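Local coordinates for protein beta-fructofuranosidase (Bifidobacterium adolescentis, PDB 6NOB) that probably hydrolyses the terminal beta-fructofuranoside bonds of sucrose and related fructosides, at residues G517-D529 with T578-N590. Numbering follows the deposited sequence.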
# COMPACT_ATOMS: atom_id res chain seq x y z
N GLY A 517 -25.92 -2.09 4.23
CA GLY A 517 -24.63 -2.67 4.52
C GLY A 517 -23.54 -1.67 4.86
O GLY A 517 -22.37 -2.05 4.91
N ASN A 518 -23.90 -0.40 5.08
CA ASN A 518 -22.96 0.66 5.41
C ASN A 518 -21.84 0.77 4.37
O ASN A 518 -20.68 1.02 4.70
CB ASN A 518 -22.37 0.49 6.81
CG ASN A 518 -22.07 1.81 7.48
OD1 ASN A 518 -22.10 2.86 6.83
ND2 ASN A 518 -21.78 1.77 8.78
N ALA A 519 -22.20 0.60 3.10
CA ALA A 519 -21.27 0.77 1.99
C ALA A 519 -22.00 1.51 0.88
O ALA A 519 -22.96 0.98 0.31
CB ALA A 519 -20.75 -0.58 1.49
N TYR A 520 -21.55 2.73 0.58
CA TYR A 520 -22.28 3.58 -0.35
C TYR A 520 -21.32 4.51 -1.08
O TYR A 520 -20.16 4.68 -0.70
CB TYR A 520 -23.36 4.40 0.37
CG TYR A 520 -22.82 5.41 1.35
CD1 TYR A 520 -22.55 5.06 2.67
CD2 TYR A 520 -22.57 6.72 0.96
CE1 TYR A 520 -22.06 5.98 3.57
CE2 TYR A 520 -22.07 7.65 1.86
CZ TYR A 520 -21.82 7.28 3.16
OH TYR A 520 -21.33 8.20 4.06
N TYR A 521 -21.84 5.13 -2.13
CA TYR A 521 -21.18 6.20 -2.86
C TYR A 521 -22.10 7.41 -2.86
O TYR A 521 -23.32 7.27 -2.95
CB TYR A 521 -20.86 5.75 -4.30
CG TYR A 521 -20.67 6.87 -5.30
CD1 TYR A 521 -21.75 7.38 -6.02
CD2 TYR A 521 -19.42 7.41 -5.54
CE1 TYR A 521 -21.58 8.41 -6.93
CE2 TYR A 521 -19.24 8.43 -6.45
CZ TYR A 521 -20.32 8.92 -7.14
OH TYR A 521 -20.14 9.94 -8.05
N ALA A 522 -21.52 8.61 -2.76
CA ALA A 522 -22.31 9.83 -2.77
C ALA A 522 -21.62 10.91 -3.58
O ALA A 522 -20.42 11.15 -3.41
CB ALA A 522 -22.59 10.33 -1.35
N ASN A 523 -22.38 11.57 -4.45
CA ASN A 523 -21.91 12.71 -5.24
C ASN A 523 -22.81 13.90 -4.91
O ASN A 523 -23.99 13.90 -5.27
CB ASN A 523 -21.94 12.39 -6.74
CG ASN A 523 -21.40 13.52 -7.59
OD1 ASN A 523 -20.81 14.47 -7.08
ND2 ASN A 523 -21.61 13.43 -8.90
N VAL A 524 -22.25 14.89 -4.22
CA VAL A 524 -23.00 16.04 -3.74
C VAL A 524 -22.47 17.30 -4.41
O VAL A 524 -21.25 17.51 -4.47
CB VAL A 524 -22.92 16.17 -2.20
CG1 VAL A 524 -23.77 17.34 -1.71
CG2 VAL A 524 -23.34 14.87 -1.54
N HIS A 525 -23.38 18.13 -4.91
CA HIS A 525 -23.04 19.39 -5.56
C HIS A 525 -23.54 20.55 -4.71
O HIS A 525 -24.75 20.66 -4.46
CB HIS A 525 -23.64 19.46 -6.97
CG HIS A 525 -22.92 18.63 -7.97
ND1 HIS A 525 -21.70 19.00 -8.51
CD2 HIS A 525 -23.23 17.44 -8.53
CE1 HIS A 525 -21.30 18.08 -9.36
NE2 HIS A 525 -22.21 17.11 -9.39
N LEU A 526 -22.62 21.40 -4.27
CA LEU A 526 -22.94 22.56 -3.46
C LEU A 526 -22.93 23.81 -4.34
O LEU A 526 -22.12 23.93 -5.26
CB LEU A 526 -21.94 22.72 -2.31
CG LEU A 526 -21.82 21.52 -1.37
CD1 LEU A 526 -20.64 21.68 -0.44
CD2 LEU A 526 -23.11 21.32 -0.58
N ALA A 527 -23.84 24.74 -4.04
CA ALA A 527 -24.03 25.93 -4.85
C ALA A 527 -23.24 27.14 -4.35
O ALA A 527 -23.22 28.17 -5.04
CB ALA A 527 -25.51 26.30 -4.91
N ASP A 528 -22.60 27.05 -3.19
CA ASP A 528 -21.98 28.22 -2.58
C ASP A 528 -20.87 27.75 -1.64
O ASP A 528 -20.53 26.57 -1.60
CB ASP A 528 -23.03 29.06 -1.85
CG ASP A 528 -23.96 28.21 -1.01
OD1 ASP A 528 -23.47 27.51 -0.10
OD2 ASP A 528 -25.18 28.24 -1.27
N ASP A 529 -20.32 28.70 -0.88
CA ASP A 529 -19.25 28.43 0.07
C ASP A 529 -19.72 28.49 1.51
O ASP A 529 -18.90 28.71 2.42
CB ASP A 529 -18.09 29.40 -0.16
CG ASP A 529 -16.75 28.81 0.21
OD1 ASP A 529 -16.34 27.83 -0.44
OD2 ASP A 529 -16.12 29.33 1.16
N THR A 578 -9.84 25.93 -1.22
CA THR A 578 -11.00 26.77 -1.02
C THR A 578 -12.05 26.46 -2.08
O THR A 578 -11.79 25.79 -3.08
CB THR A 578 -10.62 28.25 -1.09
OG1 THR A 578 -9.83 28.49 -2.27
CG2 THR A 578 -9.81 28.65 0.13
N ASP A 579 -13.27 26.95 -1.84
CA ASP A 579 -14.36 26.91 -2.81
C ASP A 579 -14.67 25.47 -3.25
O ASP A 579 -14.65 25.13 -4.43
CB ASP A 579 -14.04 27.80 -4.02
CG ASP A 579 -13.90 29.26 -3.64
OD1 ASP A 579 -14.86 29.83 -3.08
OD2 ASP A 579 -12.82 29.84 -3.89
N VAL A 580 -14.97 24.63 -2.26
CA VAL A 580 -15.43 23.28 -2.54
C VAL A 580 -16.86 23.34 -3.04
O VAL A 580 -17.74 23.94 -2.40
CB VAL A 580 -15.31 22.39 -1.29
CG1 VAL A 580 -15.87 21.01 -1.57
CG2 VAL A 580 -13.86 22.30 -0.83
N ARG A 581 -17.11 22.72 -4.19
CA ARG A 581 -18.46 22.73 -4.77
C ARG A 581 -18.95 21.31 -5.05
O ARG A 581 -20.15 21.05 -5.03
CB ARG A 581 -18.49 23.57 -6.04
CG ARG A 581 -18.21 25.04 -5.82
CD ARG A 581 -19.26 25.69 -4.93
NE ARG A 581 -18.96 27.10 -4.71
CZ ARG A 581 -18.20 27.55 -3.72
NH1 ARG A 581 -17.99 28.86 -3.59
NH2 ARG A 581 -17.65 26.71 -2.85
N GLN A 582 -18.03 20.39 -5.32
CA GLN A 582 -18.36 18.99 -5.53
C GLN A 582 -17.71 18.15 -4.44
O GLN A 582 -16.50 18.26 -4.20
CB GLN A 582 -17.92 18.50 -6.91
CG GLN A 582 -18.36 17.07 -7.19
CD GLN A 582 -17.99 16.60 -8.59
OE1 GLN A 582 -17.17 17.21 -9.27
NE2 GLN A 582 -18.62 15.51 -9.03
N VAL A 583 -18.51 17.31 -3.79
CA VAL A 583 -18.03 16.36 -2.79
C VAL A 583 -18.41 14.96 -3.26
O VAL A 583 -19.60 14.66 -3.42
CB VAL A 583 -18.61 16.65 -1.40
CG1 VAL A 583 -18.17 15.57 -0.42
CG2 VAL A 583 -18.19 18.02 -0.91
N GLU A 584 -17.40 14.12 -3.48
CA GLU A 584 -17.60 12.74 -3.88
C GLU A 584 -17.08 11.84 -2.77
O GLU A 584 -15.91 11.96 -2.38
CB GLU A 584 -16.91 12.44 -5.21
CG GLU A 584 -17.41 11.19 -5.90
CD GLU A 584 -16.87 11.01 -7.30
OE1 GLU A 584 -15.63 11.02 -7.48
OE2 GLU A 584 -17.68 10.86 -8.24
N VAL A 585 -17.93 10.94 -2.27
CA VAL A 585 -17.63 10.15 -1.09
C VAL A 585 -17.77 8.67 -1.41
O VAL A 585 -18.79 8.24 -1.95
CB VAL A 585 -18.56 10.51 0.09
CG1 VAL A 585 -18.20 9.69 1.32
CG2 VAL A 585 -18.48 12.00 0.39
N PHE A 586 -16.73 7.89 -1.09
CA PHE A 586 -16.79 6.43 -1.06
C PHE A 586 -16.61 6.00 0.39
O PHE A 586 -15.52 6.19 0.96
CB PHE A 586 -15.70 5.80 -1.93
CG PHE A 586 -15.84 6.06 -3.41
CD1 PHE A 586 -15.42 7.26 -3.96
CD2 PHE A 586 -16.36 5.09 -4.25
CE1 PHE A 586 -15.53 7.49 -5.32
CE2 PHE A 586 -16.48 5.32 -5.61
CZ PHE A 586 -16.06 6.52 -6.14
N PHE A 587 -17.65 5.43 0.99
CA PHE A 587 -17.53 4.83 2.31
C PHE A 587 -17.81 3.34 2.20
O PHE A 587 -18.89 2.93 1.76
CB PHE A 587 -18.48 5.46 3.33
CG PHE A 587 -18.30 4.91 4.71
CD1 PHE A 587 -17.22 5.30 5.49
CD2 PHE A 587 -19.18 3.97 5.22
CE1 PHE A 587 -17.04 4.78 6.76
CE2 PHE A 587 -19.01 3.45 6.49
CZ PHE A 587 -17.93 3.86 7.26
N ASP A 588 -16.84 2.52 2.62
CA ASP A 588 -16.87 1.07 2.43
C ASP A 588 -16.71 0.39 3.79
O ASP A 588 -15.65 -0.15 4.12
CB ASP A 588 -15.78 0.64 1.44
CG ASP A 588 -15.83 -0.84 1.13
OD1 ASP A 588 -16.88 -1.47 1.35
OD2 ASP A 588 -14.81 -1.37 0.64
N ARG A 589 -17.78 0.44 4.59
CA ARG A 589 -17.90 -0.26 5.87
C ARG A 589 -16.94 0.26 6.94
O ARG A 589 -17.38 0.64 8.03
CB ARG A 589 -17.70 -1.77 5.66
CG ARG A 589 -18.87 -2.44 4.96
CD ARG A 589 -18.44 -3.72 4.26
NE ARG A 589 -18.03 -4.75 5.20
CZ ARG A 589 -18.86 -5.62 5.77
NH1 ARG A 589 -20.16 -5.58 5.49
NH2 ARG A 589 -18.40 -6.53 6.62
N ASN A 590 -15.63 0.27 6.66
CA ASN A 590 -14.67 0.70 7.67
C ASN A 590 -13.58 1.61 7.11
O ASN A 590 -12.50 1.69 7.70
CB ASN A 590 -14.03 -0.51 8.37
CG ASN A 590 -13.21 -1.37 7.42
OD1 ASN A 590 -13.15 -1.12 6.21
ND2 ASN A 590 -12.56 -2.39 7.97
O HOH W 1 -21.63 -4.08 3.54
O HOH W 2 -13.50 28.63 0.73
O HOH W 3 -15.25 25.56 0.22
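Y521 turns the CD2 corner of its ring onto one face of F586, CD2 lying 3.5 Å from F586 CZ, an edge-to-face pair with planes 60° apart. At the rim of the Y521 ring, nearly in plane, sits E584 OE2; the phenol OH donates to it at 2.6 Å, meeting the carboxylate on its anti side, while E584 OE1 takes the hydroxyl of Y494. With CG anti to the backbone N (chi1 -162°) and the chain extended beyond, E584 also lays CG against Y521 CE2. Farther along the sheet face that bears Y521, E584 and F586, Q582 NE2 donates to N523 OD1 at 3.1 Å, almost straight (168°). The opposite face of the sheet carries Y520, A522, V524, V583, V585 and F587: F587 CB makes an off-centre CH-pi contact with the Y520 ring, 3.6 Å from Y520 CE1, and M534 and A537 of strand 532-540 cover this side. Beyond the end of strand 519-526, the R581 guanidinium has D528 O and D529 N over one face and D529 OD1 at its edge, the salt bridge from NH2 measuring 3.0 Å; NH2 also reaches V580 O, and NH1 makes a weak bond to D579 OD1. Replacing R581 by an alanine would remove the guanidinium that bridges D529 and D579, and would probably leave their carboxylates, OD1 atoms 3.6 Å apart, without a countercharge. Antiparallel backbone bonds, from Y520 N to F587 O through L526 N to R581 O, join the strands at the middle of a six-stranded sheet, facing the sheet of 532-540 in the C-terminal beta-sandwich that accompanies the beta-propeller in family 32.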